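Local structure of transcriptional regulator, LacI family protein (Rhodococcus jostii, 3K9C) at residues G74-D78 with V93-A97; R144-L148 with S159-V163; G166-G172 with F192-T198; D222-R227 with L269-A273. The protein probably acts as a LacI-family transcription factor that recognises regulatory DNA and, as in relatives, responds to a small ligand held by its periplasmic-binding-protein-like core. Residues are numbered along the deposited sequence.

Contact 1: G74-D78 with V93-A97; sequences GTRFD and VVARA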
loop_
_atom_site.group_PDB
_atom_site.type_symbol
_atom_site.label_atom_id
_atom_site.label_comp_id
_atom_site.label_asym_id
_atom_site.label_seq_id
_atom_site.Cartn_x
_atom_site.Cartn_y
_atom_site.Cartn_z
ATOM N N GLY B 74 -11.491 9.604 -5.130
ATOM C CA GLY B 74 -12.501 8.591 -4.861
ATOM C C GLY B 74 -13.377 8.863 -3.649
ATOM O O GLY B 74 -13.701 7.950 -2.896
ATOM N N THR B 75 -13.773 10.116 -3.463
ATOM C CA THR B 75 -14.608 10.503 -2.330
ATOM C C THR B 75 -15.967 9.798 -2.288
ATOM O O THR B 75 -16.522 9.428 -3.324
ATOM C CB THR B 75 -14.847 12.035 -2.325
ATOM O OG1 THR B 75 -15.582 12.405 -1.150
ATOM C CG2 THR B 75 -15.628 12.459 -3.560
ATOM N N ARG B 76 -16.497 9.629 -1.081
ATOM C CA ARG B 76 -17.790 8.982 -0.885
ATOM C C ARG B 76 -18.844 9.996 -0.418
ATOM O O ARG B 76 -19.960 9.619 -0.050
ATOM C CB ARG B 76 -17.673 7.850 0.147
ATOM C CG ARG B 76 -16.549 6.856 -0.123
ATOM C CD ARG B 76 -16.700 6.184 -1.473
ATOM N NE ARG B 76 -17.734 5.155 -1.458
ATOM C CZ ARG B 76 -17.605 3.976 -0.857
ATOM N NH1 ARG B 76 -16.479 3.670 -0.221
ATOM N NH2 ARG B 76 -18.604 3.103 -0.889
ATOM N N PHE B 77 -18.479 11.275 -0.426
ATOM C CA PHE B 77 -19.388 12.346 -0.024
ATOM C C PHE B 77 -20.599 12.391 -0.941
ATOM O O PHE B 77 -20.466 12.234 -2.155
ATOM C CB PHE B 77 -18.689 13.706 -0.109
ATOM C CG PHE B 77 -17.868 14.058 1.095
ATOM C CD1 PHE B 77 -17.760 13.184 2.176
ATOM C CD2 PHE B 77 -17.234 15.297 1.167
ATOM C CE1 PHE B 77 -17.040 13.537 3.308
ATOM C CE2 PHE B 77 -16.507 15.663 2.303
ATOM C CZ PHE B 77 -16.414 14.778 3.376
ATOM N N ASP B 78 -21.780 12.611 -0.365
ATOM C CA ASP B 78 -22.991 12.718 -1.175
ATOM C C ASP B 78 -23.129 14.166 -1.653
ATOM O O ASP B 78 -22.285 15.013 -1.346
ATOM C CB ASP B 78 -24.242 12.305 -0.379
ATOM C CG ASP B 78 -24.430 13.114 0.894
ATOM O OD1 ASP B 78 -24.229 14.351 0.860
ATOM O OD2 ASP B 78 -24.794 12.515 1.930
ATOM N N VAL B 93 -13.381 16.306 -7.677
ATOM C CA VAL B 93 -13.278 14.905 -7.303
ATOM C C VAL B 93 -12.549 14.138 -8.404
ATOM O O VAL B 93 -12.603 14.514 -9.577
ATOM C CB VAL B 93 -14.673 14.270 -7.091
ATOM C CG1 VAL B 93 -15.445 15.056 -6.034
ATOM C CG2 VAL B 93 -15.440 14.228 -8.408
ATOM N N VAL B 94 -11.864 13.067 -8.016
ATOM C CA VAL B 94 -11.141 12.241 -8.969
ATOM C C VAL B 94 -11.639 10.799 -8.942
ATOM O O VAL B 94 -11.995 10.277 -7.887
ATOM C CB VAL B 94 -9.631 12.233 -8.669
ATOM C CG1 VAL B 94 -8.913 11.329 -9.654
ATOM C CG2 VAL B 94 -9.071 13.637 -8.770
ATOM N N ALA B 95 -11.657 10.169 -10.113
ATOM C CA ALA B 95 -12.072 8.779 -10.255
ATOM C C ALA B 95 -13.568 8.565 -10.087
ATOM O O ALA B 95 -14.013 7.450 -9.829
ATOM C CB ALA B 95 -11.308 7.908 -9.264
ATOM N N ARG B 96 -14.341 9.635 -10.229
ATOM C CA ARG B 96 -15.793 9.555 -10.116
ATOM C C ARG B 96 -16.420 10.869 -10.553
ATOM O O ARG B 96 -15.738 11.891 -10.643
ATOM C CB ARG B 96 -16.224 9.263 -8.673
ATOM C CG ARG B 96 -15.865 10.358 -7.678
ATOM C CD ARG B 96 -16.741 10.317 -6.425
ATOM N NE ARG B 96 -18.053 10.923 -6.649
ATOM C CZ ARG B 96 -18.982 11.085 -5.706
ATOM N NH1 ARG B 96 -18.759 10.681 -4.459
ATOM N NH2 ARG B 96 -20.134 11.678 -6.002
ATOM N N ALA B 97 -17.719 10.833 -10.829
ATOM C CA ALA B 97 -18.446 12.026 -11.227
ATOM C C ALA B 97 -18.844 12.766 -9.950
ATOM O O ALA B 97 -19.172 12.138 -8.942
ATOM C CB ALA B 97 -19.684 11.639 -12.029
HETATM O O HOH W 1 -22.265 12.489 -4.085
#
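One side chain, that of Arg96, reaches back across the gap and draws together two carbonyls of the facing turn. Its NH1 donates to Thr75 O at 2.8 Å (N-H...O angle 164°) and, less ideally, to Phe77 O at 3.3 Å (148°); both oxygens lie near the guanidinium plane. The NE/NH2 edge of the group is held by the carbonyl of the next residue, with Arg96 NE 2.8 Å and Arg96 NH2 3.1 Å from Ala97 O. A water adds a bridge, donating to Phe77 O (2.7 Å) and accepting from Arg96 NH2 (3.0 Å). The carbonyls are presented by an ST turn, in which Phe77 N donates to Thr75 OG1 at 3.2 Å; that hydroxyl is also hydrogen-bonded to Glu55. Where the strands run out, Gly74 N still donates to Val94 O (2.9 Å, 154°), a last main-chain bond before the segments diverge. Gly74 has a positive phi of 51°, a conformation glycine adopts easily. Apolar contact is small: Thr75 CG2 rests 3.6 Å from Val93 CG1. The contact thus ties the C-terminal ends of two adjacent parallel strands, 67-73 and 91-94, in an alpha/beta subdomain. Val93 and Ala95 continue the backbone pairing to strand 104-108, while Asp78 caps helix 79-86, whose Leu82 packs against Phe77, Val93 and Arg96.

Contact 2: R144-L148 with S159-V163; sequences RAGFL and SATVV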
loop_
_atom_site.group_PDB
_atom_site.type_symbol
_atom_site.label_atom_id
_atom_site.label_comp_id
_atom_site.label_asym_id
_atom_site.label_seq_id
_atom_site.Cartn_x
_atom_site.Cartn_y
_atom_site.Cartn_z
ATOM N N ARG B 144 -19.695 -2.408 -13.736
ATOM C CA ARG B 144 -20.641 -3.523 -13.749
ATOM C C ARG B 144 -21.554 -3.395 -14.978
ATOM O O ARG B 144 -21.741 -4.352 -15.721
ATOM C CB ARG B 144 -21.479 -3.541 -12.466
ATOM C CG ARG B 144 -22.451 -4.712 -12.387
ATOM C CD ARG B 144 -23.375 -4.593 -11.184
ATOM N NE ARG B 144 -24.549 -5.447 -11.348
ATOM C CZ ARG B 144 -24.685 -6.661 -10.823
ATOM N NH1 ARG B 144 -23.716 -7.181 -10.075
ATOM N NH2 ARG B 144 -25.787 -7.367 -11.067
ATOM N N ALA B 145 -22.105 -2.205 -15.201
ATOM C CA ALA B 145 -22.974 -1.981 -16.355
ATOM C C ALA B 145 -22.162 -2.135 -17.639
ATOM O O ALA B 145 -22.606 -2.748 -18.603
ATOM C CB ALA B 145 -23.586 -0.597 -16.288
ATOM N N GLY B 146 -20.962 -1.572 -17.645
ATOM C CA GLY B 146 -20.130 -1.701 -18.820
ATOM C C GLY B 146 -19.827 -3.155 -19.124
ATOM O O GLY B 146 -19.810 -3.552 -20.289
ATOM N N PHE B 147 -19.582 -3.954 -18.085
ATOM C CA PHE B 147 -19.275 -5.378 -18.273
ATOM C C PHE B 147 -20.444 -6.142 -18.901
ATOM O O PHE B 147 -20.262 -6.924 -19.836
ATOM C CB PHE B 147 -18.925 -6.048 -16.934
ATOM C CG PHE B 147 -18.719 -7.532 -17.039
ATOM C CD1 PHE B 147 -17.561 -8.047 -17.616
ATOM C CD2 PHE B 147 -19.709 -8.417 -16.625
ATOM C CE1 PHE B 147 -17.395 -9.428 -17.785
ATOM C CE2 PHE B 147 -19.554 -9.796 -16.791
ATOM C CZ PHE B 147 -18.399 -10.301 -17.372
ATOM N N LEU B 148 -21.635 -5.935 -18.354
ATOM C CA LEU B 148 -22.827 -6.605 -18.856
ATOM C C LEU B 148 -23.143 -6.156 -20.286
ATOM O O LEU B 148 -23.544 -6.961 -21.124
ATOM C CB LEU B 148 -24.009 -6.312 -17.923
ATOM C CG LEU B 148 -23.890 -6.958 -16.537
ATOM C CD1 LEU B 148 -24.973 -6.436 -15.595
ATOM C CD2 LEU B 148 -23.991 -8.460 -16.693
ATOM N N SER B 159 -23.828 -16.330 -20.663
ATOM C CA SER B 159 -22.649 -16.938 -20.051
ATOM C C SER B 159 -21.846 -15.882 -19.292
ATOM O O SER B 159 -20.648 -16.059 -19.025
ATOM C CB SER B 159 -21.783 -17.627 -21.110
ATOM O OG SER B 159 -21.490 -16.769 -22.192
ATOM N N ALA B 160 -22.521 -14.784 -18.945
ATOM C CA ALA B 160 -21.902 -13.696 -18.209
ATOM C C ALA B 160 -22.304 -13.794 -16.742
ATOM O O ALA B 160 -23.486 -13.946 -16.418
ATOM C CB ALA B 160 -22.340 -12.343 -18.793
ATOM N N THR B 161 -21.322 -13.715 -15.852
ATOM C CA THR B 161 -21.587 -13.802 -14.422
ATOM C C THR B 161 -21.007 -12.607 -13.668
ATOM O O THR B 161 -19.864 -12.218 -13.895
ATOM C CB THR B 161 -20.968 -15.079 -13.835
ATOM O OG1 THR B 161 -21.353 -16.204 -14.630
ATOM C CG2 THR B 161 -21.438 -15.297 -12.400
ATOM N N VAL B 162 -21.803 -12.016 -12.782
ATOM C CA VAL B 162 -21.336 -10.897 -11.977
ATOM C C VAL B 162 -21.545 -11.220 -10.506
ATOM O O VAL B 162 -22.663 -11.489 -10.078
ATOM C CB VAL B 162 -22.097 -9.586 -12.253
ATOM C CG1 VAL B 162 -21.496 -8.474 -11.383
ATOM C CG2 VAL B 162 -22.010 -9.203 -13.722
ATOM N N VAL B 163 -20.468 -11.208 -9.732
ATOM C CA VAL B 163 -20.589 -11.477 -8.305
ATOM C C VAL B 163 -20.151 -10.230 -7.558
ATOM O O VAL B 163 -19.236 -9.519 -7.992
ATOM C CB VAL B 163 -19.735 -12.691 -7.875
ATOM C CG1 VAL B 163 -20.193 -13.936 -8.643
ATOM C CG2 VAL B 163 -18.260 -12.420 -8.128
#
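Val162, Phe147 and Arg144 account for most of the 255 Å² buried here, and Val162 alone contributes 89 Å². Its CA-to-CB bond points toward the helix, and its CG2 meets two side chains on successive helical residues: Phe147 CD2 at 3.8 Å and Leu148 CD2 at 3.6 Å. Phe147, directed toward the strand, extends the apolar patch to Ala160 CB (Phe147 CE2 at 4.3 Å) and also lies against a backbone carbonyl, Thr161 O (Phe147 CE2 at 3.8 Å). The alternation of the strand explains this pattern: Ala160 and Val162 face the helix, whereas Thr161 and Val163 point away, where both touch Leu179 of helix 169-181. Phe147 also meets the ring of His131 and packs on Ile114 and Val118 of helix 110-123, so it is buried more deeply than this pair of segments alone would suggest. Arg144 borders the patch at its outer margin, and its NH1 forms a salt bridge with Asp133. No hydrogen bond crosses between the segments, so the contact rests on side-chain packing. The short axes approach to 9.8 Å at 166°, nearly antiparallel, as expected when a helix returns across a parallel sheet. Strand 129-133, helix 140-153 and strand 160-164 form this beta-alpha-beta crossover, the repeating unit of the Rossmann-like subdomains in periplasmic-binding-protein folds.

Contact 3: G166-G172 with F192-T198; sequences GTTETEG and FNDRCAT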
loop_
_atom_site.group_PDB
_atom_site.type_symbol
_atom_site.label_atom_id
_atom_site.label_comp_id
_atom_site.label_asym_id
_atom_site.label_seq_id
_atom_site.Cartn_x
_atom_site.Cartn_y
_atom_site.Cartn_z
ATOM N N GLY B 166 -15.466 -6.247 -4.070
ATOM C CA GLY B 166 -15.015 -5.112 -3.290
ATOM C C GLY B 166 -13.708 -4.622 -3.873
ATOM O O GLY B 166 -13.404 -4.927 -5.028
ATOM N N THR B 167 -12.929 -3.896 -3.079
ATOM C CA THR B 167 -11.654 -3.343 -3.526
ATOM C C THR B 167 -10.430 -4.004 -2.904
ATOM O O THR B 167 -9.307 -3.605 -3.193
ATOM C CB THR B 167 -11.559 -1.841 -3.187
ATOM O OG1 THR B 167 -11.562 -1.683 -1.761
ATOM C CG2 THR B 167 -12.741 -1.079 -3.771
ATOM N N THR B 168 -10.635 -5.003 -2.050
ATOM C CA THR B 168 -9.500 -5.646 -1.394
ATOM C C THR B 168 -9.269 -7.075 -1.860
ATOM O O THR B 168 -10.126 -7.678 -2.516
ATOM C CB THR B 168 -9.676 -5.676 0.133
ATOM O OG1 THR B 168 -10.640 -6.681 0.475
ATOM C CG2 THR B 168 -10.158 -4.321 0.646
ATOM N N GLU B 169 -8.104 -7.613 -1.504
ATOM C CA GLU B 169 -7.743 -8.974 -1.883
ATOM C C GLU B 169 -8.736 -10.008 -1.357
ATOM O O GLU B 169 -8.958 -11.035 -1.994
ATOM C CB GLU B 169 -6.328 -9.321 -1.388
ATOM C CG GLU B 169 -5.243 -8.333 -1.822
ATOM C CD GLU B 169 -5.037 -7.186 -0.836
ATOM O OE1 GLU B 169 -5.989 -6.824 -0.120
ATOM O OE2 GLU B 169 -3.917 -6.636 -0.780
ATOM N N THR B 170 -9.338 -9.740 -0.202
ATOM C CA THR B 170 -10.290 -10.677 0.383
ATOM C C THR B 170 -11.525 -10.897 -0.476
ATOM O O THR B 170 -11.991 -12.032 -0.622
ATOM C CB THR B 170 -10.745 -10.217 1.775
ATOM O OG1 THR B 170 -9.595 -10.040 2.610
ATOM C CG2 THR B 170 -11.668 -11.263 2.406
ATOM N N GLU B 171 -12.076 -9.821 -1.025
ATOM C CA GLU B 171 -13.262 -9.952 -1.876
ATOM C C GLU B 171 -12.870 -10.649 -3.168
ATOM O O GLU B 171 -13.659 -11.403 -3.759
ATOM C CB GLU B 171 -13.872 -8.584 -2.189
ATOM C CG GLU B 171 -14.605 -7.942 -1.022
ATOM C CD GLU B 171 -13.669 -7.283 -0.043
ATOM O OE1 GLU B 171 -12.894 -6.403 -0.479
ATOM O OE2 GLU B 171 -13.710 -7.634 1.157
ATOM N N GLY B 172 -11.640 -10.401 -3.602
ATOM C CA GLY B 172 -11.176 -11.039 -4.814
ATOM C C GLY B 172 -11.201 -12.541 -4.589
ATOM O O GLY B 172 -11.764 -13.294 -5.378
ATOM N N PHE B 192 -12.590 -6.109 -10.160
ATOM C CA PHE B 192 -12.891 -4.680 -10.047
ATOM C C PHE B 192 -11.622 -3.840 -10.165
ATOM O O PHE B 192 -11.591 -2.867 -10.912
ATOM C CB PHE B 192 -13.583 -4.368 -8.717
ATOM C CG PHE B 192 -13.855 -2.909 -8.515
ATOM C CD1 PHE B 192 -14.729 -2.232 -9.359
ATOM C CD2 PHE B 192 -13.214 -2.203 -7.507
ATOM C CE1 PHE B 192 -14.958 -0.871 -9.199
ATOM C CE2 PHE B 192 -13.441 -0.837 -7.338
ATOM C CZ PHE B 192 -14.312 -0.170 -8.186
ATOM N N ASN B 193 -10.591 -4.210 -9.407
ATOM C CA ASN B 193 -9.305 -3.516 -9.460
ATOM C C ASN B 193 -8.147 -4.492 -9.225
ATOM O O ASN B 193 -8.372 -5.663 -8.915
ATOM C CB ASN B 193 -9.258 -2.333 -8.458
ATOM C CG ASN B 193 -9.217 -2.763 -6.982
ATOM O OD1 ASN B 193 -9.083 -3.936 -6.645
ATOM N ND2 ASN B 193 -9.316 -1.785 -6.099
ATOM N N ASP B 194 -6.916 -4.010 -9.386
ATOM C CA ASP B 194 -5.719 -4.831 -9.198
ATOM C C ASP B 194 -5.609 -5.523 -7.835
ATOM O O ASP B 194 -5.168 -6.675 -7.749
ATOM C CB ASP B 194 -4.454 -3.993 -9.412
ATOM C CG ASP B 194 -4.302 -3.501 -10.844
ATOM O OD1 ASP B 194 -5.001 -4.015 -11.742
ATOM O OD2 ASP B 194 -3.460 -2.607 -11.064
ATOM N N ARG B 195 -5.981 -4.819 -6.769
ATOM C CA ARG B 195 -5.908 -5.413 -5.434
ATOM C C ARG B 195 -6.888 -6.573 -5.324
ATOM O O ARG B 195 -6.604 -7.586 -4.687
ATOM C CB ARG B 195 -6.199 -4.366 -4.354
ATOM C CG ARG B 195 -6.104 -4.922 -2.943
ATOM C CD ARG B 195 -6.209 -3.826 -1.905
ATOM N NE ARG B 195 -4.897 -3.324 -1.518
ATOM C CZ ARG B 195 -4.704 -2.307 -0.684
ATOM N NH1 ARG B 195 -5.747 -1.675 -0.152
ATOM N NH2 ARG B 195 -3.470 -1.927 -0.370
ATOM N N CYS B 196 -8.045 -6.424 -5.962
ATOM C CA CYS B 196 -9.057 -7.476 -5.965
ATOM C C CYS B 196 -8.521 -8.657 -6.775
ATOM O O CYS B 196 -8.680 -9.820 -6.392
ATOM C CB CYS B 196 -10.343 -6.953 -6.605
ATOM S SG CYS B 196 -11.673 -8.142 -6.700
ATOM N N ALA B 197 -7.879 -8.343 -7.898
ATOM C CA ALA B 197 -7.300 -9.356 -8.782
ATOM C C ALA B 197 -6.197 -10.110 -8.043
ATOM O O ALA B 197 -6.020 -11.311 -8.229
ATOM C CB ALA B 197 -6.735 -8.691 -10.053
ATOM N N THR B 198 -5.456 -9.405 -7.201
ATOM C CA THR B 198 -4.395 -10.058 -6.442
ATOM C C THR B 198 -4.965 -11.217 -5.625
ATOM O O THR B 198 -4.341 -12.275 -5.523
ATOM C CB THR B 198 -3.683 -9.072 -5.492
ATOM O OG1 THR B 198 -2.943 -8.111 -6.256
ATOM C CG2 THR B 198 -2.717 -9.827 -4.576
#
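Two helix N-termini meet in this part of the periplasmic-binding-protein-like fold, each following a strand of the parallel sheet. Phe192 comes first, its CE2 3.6 Å from Thr167 CG2 and its CD2 3.7 Å from Gly166 O. Asn193, the N-cap, accepts from Cys196 N through OD1 (2.8 Å, 152°), while its ND2 makes weak hydrogen bonds to Thr167 O (3.4 Å) and to a bound glycerol, probably from crystallisation. Asp194 points away, and its OD2 accepts from Ser223 N. Arg195 lays its CD 3.4 Å from Thr167 O; its NE and Glu169 OE2 form a salt bridge at 3.5 Å, but the oxygen lies well off the guanidinium plane, so the attraction is purely electrostatic. Both groups have stronger partners: Arg195 NH2 donates to Gln22 O, and Glu169 pairs with Arg224 of the second subunit, placing this edge at the dimer interface. The other helix begins with a capping box of Thr168 and Glu171. Against it, Cys196 has its CA 3.6 Å from Thr168 O, and Thr198 adds CG2 4.0 Å from Glu169 CG. The tightest backbone approach needs a residue without CB: Gly172 CA makes a CA-H...O contact of 3.2 Å with Cys196 O, at 156°.

Contact 4: D222-R227 with L269-A273; sequences DSRLAR and LVRRA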
loop_
_atom_site.group_PDB
_atom_site.type_symbol
_atom_site.label_atom_id
_atom_site.label_comp_id
_atom_site.label_asym_id
_atom_site.label_seq_id
_atom_site.Cartn_x
_atom_site.Cartn_y
_atom_site.Cartn_z
ATOM N N ASP B 222 -3.712 -0.531 -13.222
ATOM C CA ASP B 222 -2.302 -0.642 -13.608
ATOM C C ASP B 222 -1.484 -0.025 -12.480
ATOM O O ASP B 222 -0.678 0.883 -12.697
ATOM C CB ASP B 222 -2.001 0.080 -14.934
ATOM C CG ASP B 222 -0.606 -0.258 -15.487
ATOM O OD1 ASP B 222 -0.109 -1.370 -15.213
ATOM O OD2 ASP B 222 -0.011 0.572 -16.212
ATOM N N SER B 223 -1.712 -0.528 -11.271
ATOM C CA SER B 223 -1.013 -0.038 -10.094
ATOM C C SER B 223 0.248 -0.871 -9.889
ATOM O O SER B 223 0.489 -1.821 -10.633
ATOM C CB SER B 223 -1.928 -0.127 -8.866
ATOM O OG SER B 223 -2.181 -1.470 -8.508
ATOM N N ARG B 224 1.042 -0.517 -8.880
ATOM C CA ARG B 224 2.293 -1.217 -8.597
ATOM C C ARG B 224 2.112 -2.720 -8.437
ATOM O O ARG B 224 3.021 -3.498 -8.719
ATOM C CB ARG B 224 2.957 -0.654 -7.330
ATOM C CG ARG B 224 2.220 -0.954 -6.029
ATOM C CD ARG B 224 3.026 -0.496 -4.812
ATOM N NE ARG B 224 4.299 -1.205 -4.692
ATOM C CZ ARG B 224 4.427 -2.452 -4.257
ATOM N NH1 ARG B 224 3.355 -3.142 -3.887
ATOM N NH2 ARG B 224 5.629 -3.017 -4.203
ATOM N N LEU B 225 0.934 -3.129 -7.989
ATOM C CA LEU B 225 0.649 -4.545 -7.790
ATOM C C LEU B 225 0.764 -5.308 -9.106
ATOM O O LEU B 225 1.338 -6.387 -9.155
ATOM C CB LEU B 225 -0.770 -4.714 -7.235
ATOM C CG LEU B 225 -1.120 -3.969 -5.944
ATOM C CD1 LEU B 225 -2.607 -4.065 -5.681
ATOM C CD2 LEU B 225 -0.326 -4.559 -4.790
ATOM N N ALA B 226 0.221 -4.726 -10.170
ATOM C CA ALA B 226 0.212 -5.354 -11.488
ATOM C C ALA B 226 1.563 -5.495 -12.180
ATOM O O ALA B 226 1.779 -6.446 -12.945
ATOM C CB ALA B 226 -0.747 -4.594 -12.400
ATOM N N ARG B 227 2.473 -4.563 -11.919
ATOM C CA ARG B 227 3.771 -4.605 -12.573
ATOM C C ARG B 227 4.813 -5.458 -11.847
ATOM O O ARG B 227 5.874 -5.746 -12.403
ATOM C CB ARG B 227 4.297 -3.183 -12.767
ATOM C CG ARG B 227 4.903 -2.572 -11.522
ATOM C CD ARG B 227 5.086 -1.065 -11.664
ATOM N NE ARG B 227 3.794 -0.382 -11.661
ATOM C CZ ARG B 227 3.634 0.907 -11.384
ATOM N NH1 ARG B 227 4.692 1.650 -11.089
ATOM N NH2 ARG B 227 2.420 1.446 -11.386
ATOM N N LEU B 269 -5.571 -0.745 -22.492
ATOM C CA LEU B 269 -5.249 -2.091 -22.053
ATOM C C LEU B 269 -3.757 -2.288 -21.925
ATOM O O LEU B 269 -2.992 -1.867 -22.779
ATOM C CB LEU B 269 -5.800 -3.130 -23.034
ATOM C CG LEU B 269 -5.383 -4.571 -22.720
ATOM C CD1 LEU B 269 -6.082 -5.030 -21.460
ATOM C CD2 LEU B 269 -5.728 -5.487 -23.892
ATOM N N VAL B 270 -3.356 -2.935 -20.842
ATOM C CA VAL B 270 -1.964 -3.226 -20.601
ATOM C C VAL B 270 -1.878 -4.730 -20.419
ATOM O O VAL B 270 -2.229 -5.261 -19.359
ATOM C CB VAL B 270 -1.447 -2.511 -19.335
ATOM C CG1 VAL B 270 0.028 -2.862 -19.101
ATOM C CG2 VAL B 270 -1.622 -1.016 -19.484
ATOM N N ARG B 271 -1.428 -5.411 -21.469
ATOM C CA ARG B 271 -1.299 -6.865 -21.460
ATOM C C ARG B 271 -0.000 -7.339 -20.856
ATOM O O ARG B 271 1.081 -6.854 -21.194
ATOM C CB ARG B 271 -1.378 -7.434 -22.878
ATOM C CG ARG B 271 -2.745 -7.447 -23.498
ATOM C CD ARG B 271 -2.636 -7.778 -24.972
ATOM N NE ARG B 271 -1.791 -6.798 -25.652
ATOM C CZ ARG B 271 -1.628 -6.726 -26.968
ATOM N NH1 ARG B 271 -2.259 -7.585 -27.763
ATOM N NH2 ARG B 271 -0.844 -5.788 -27.486
ATOM N N ARG B 272 -0.115 -8.307 -19.964
ATOM C CA ARG B 272 1.048 -8.891 -19.337
ATOM C C ARG B 272 0.883 -10.398 -19.459
ATOM O O ARG B 272 0.566 -10.880 -20.550
ATOM C CB ARG B 272 1.178 -8.418 -17.886
ATOM C CG ARG B 272 1.433 -6.907 -17.783
ATOM C CD ARG B 272 2.195 -6.524 -16.513
ATOM N NE ARG B 272 2.559 -5.106 -16.494
ATOM C CZ ARG B 272 1.737 -4.121 -16.139
ATOM N NH1 ARG B 272 0.491 -4.386 -15.756
ATOM N NH2 ARG B 272 2.151 -2.859 -16.179
ATOM N N ALA B 273 1.039 -11.145 -18.374
ATOM C CA ALA B 273 0.947 -12.599 -18.476
ATOM C C ALA B 273 -0.219 -13.324 -17.804
ATOM O O ALA B 273 -0.187 -14.554 -17.680
ATOM C CB ALA B 273 2.263 -13.204 -17.995
#
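Arg272 spreads its guanidinium beside the short helical turn 224-227, with Ala226 CB 3.6 Å from its NH1, Arg227 CB 4.0 Å from its NH2, and Arg227 CB and Ala226 O over one face of the group. Its edge is turned to Asp222: OD1 accepts from Arg272 NH2 at 2.9 Å (155°) and from Arg272 NH1 at 3.1 Å (140°), so a single carboxylate oxygen takes both bonds of the salt bridge. The other oxygen, Asp222 OD2, lies 4.0 Å from Val270 CG2. Arg272 NH1 also donates to Met233 O, and Val270 pairs by backbone with Thr235, which places the contact beside the edge strand 235-237. On the first segment, Arg224 instead reaches Glu169 of the second subunit. With just 192 Å² buried and no cluster of apolar side chains, charge pairing carries the link: the segment just past strand 262-270 is fastened to the 222-227 loop by a directional, in-plane ion pair.

Overall arrangement
Contact 1 is the buried one and contact 3 is partly buried, whereas contacts 2 and 4 lie near the surface. Chemistry does not simply track burial: apolar contact 2 is a helix on a sheet face, while the polar ones lie at loops and strand ends, contact 4 as a salt bridge and contact 1 as backbone carbonyls bound by an arginine; contact 3 is close backbone packing with capped helix ends. Contacts 1 and 4 reach the same mixed sheet from opposite sides of the chain's centre, their centres about 24 Å apart. Contacts 2 and 3 follow each other through strand 160-164 and helix 169-181. Contacts 3 and 4 touch directly, Asp194 OD2 lying 2.7 Å from Ser223 N, and both reach the second subunit.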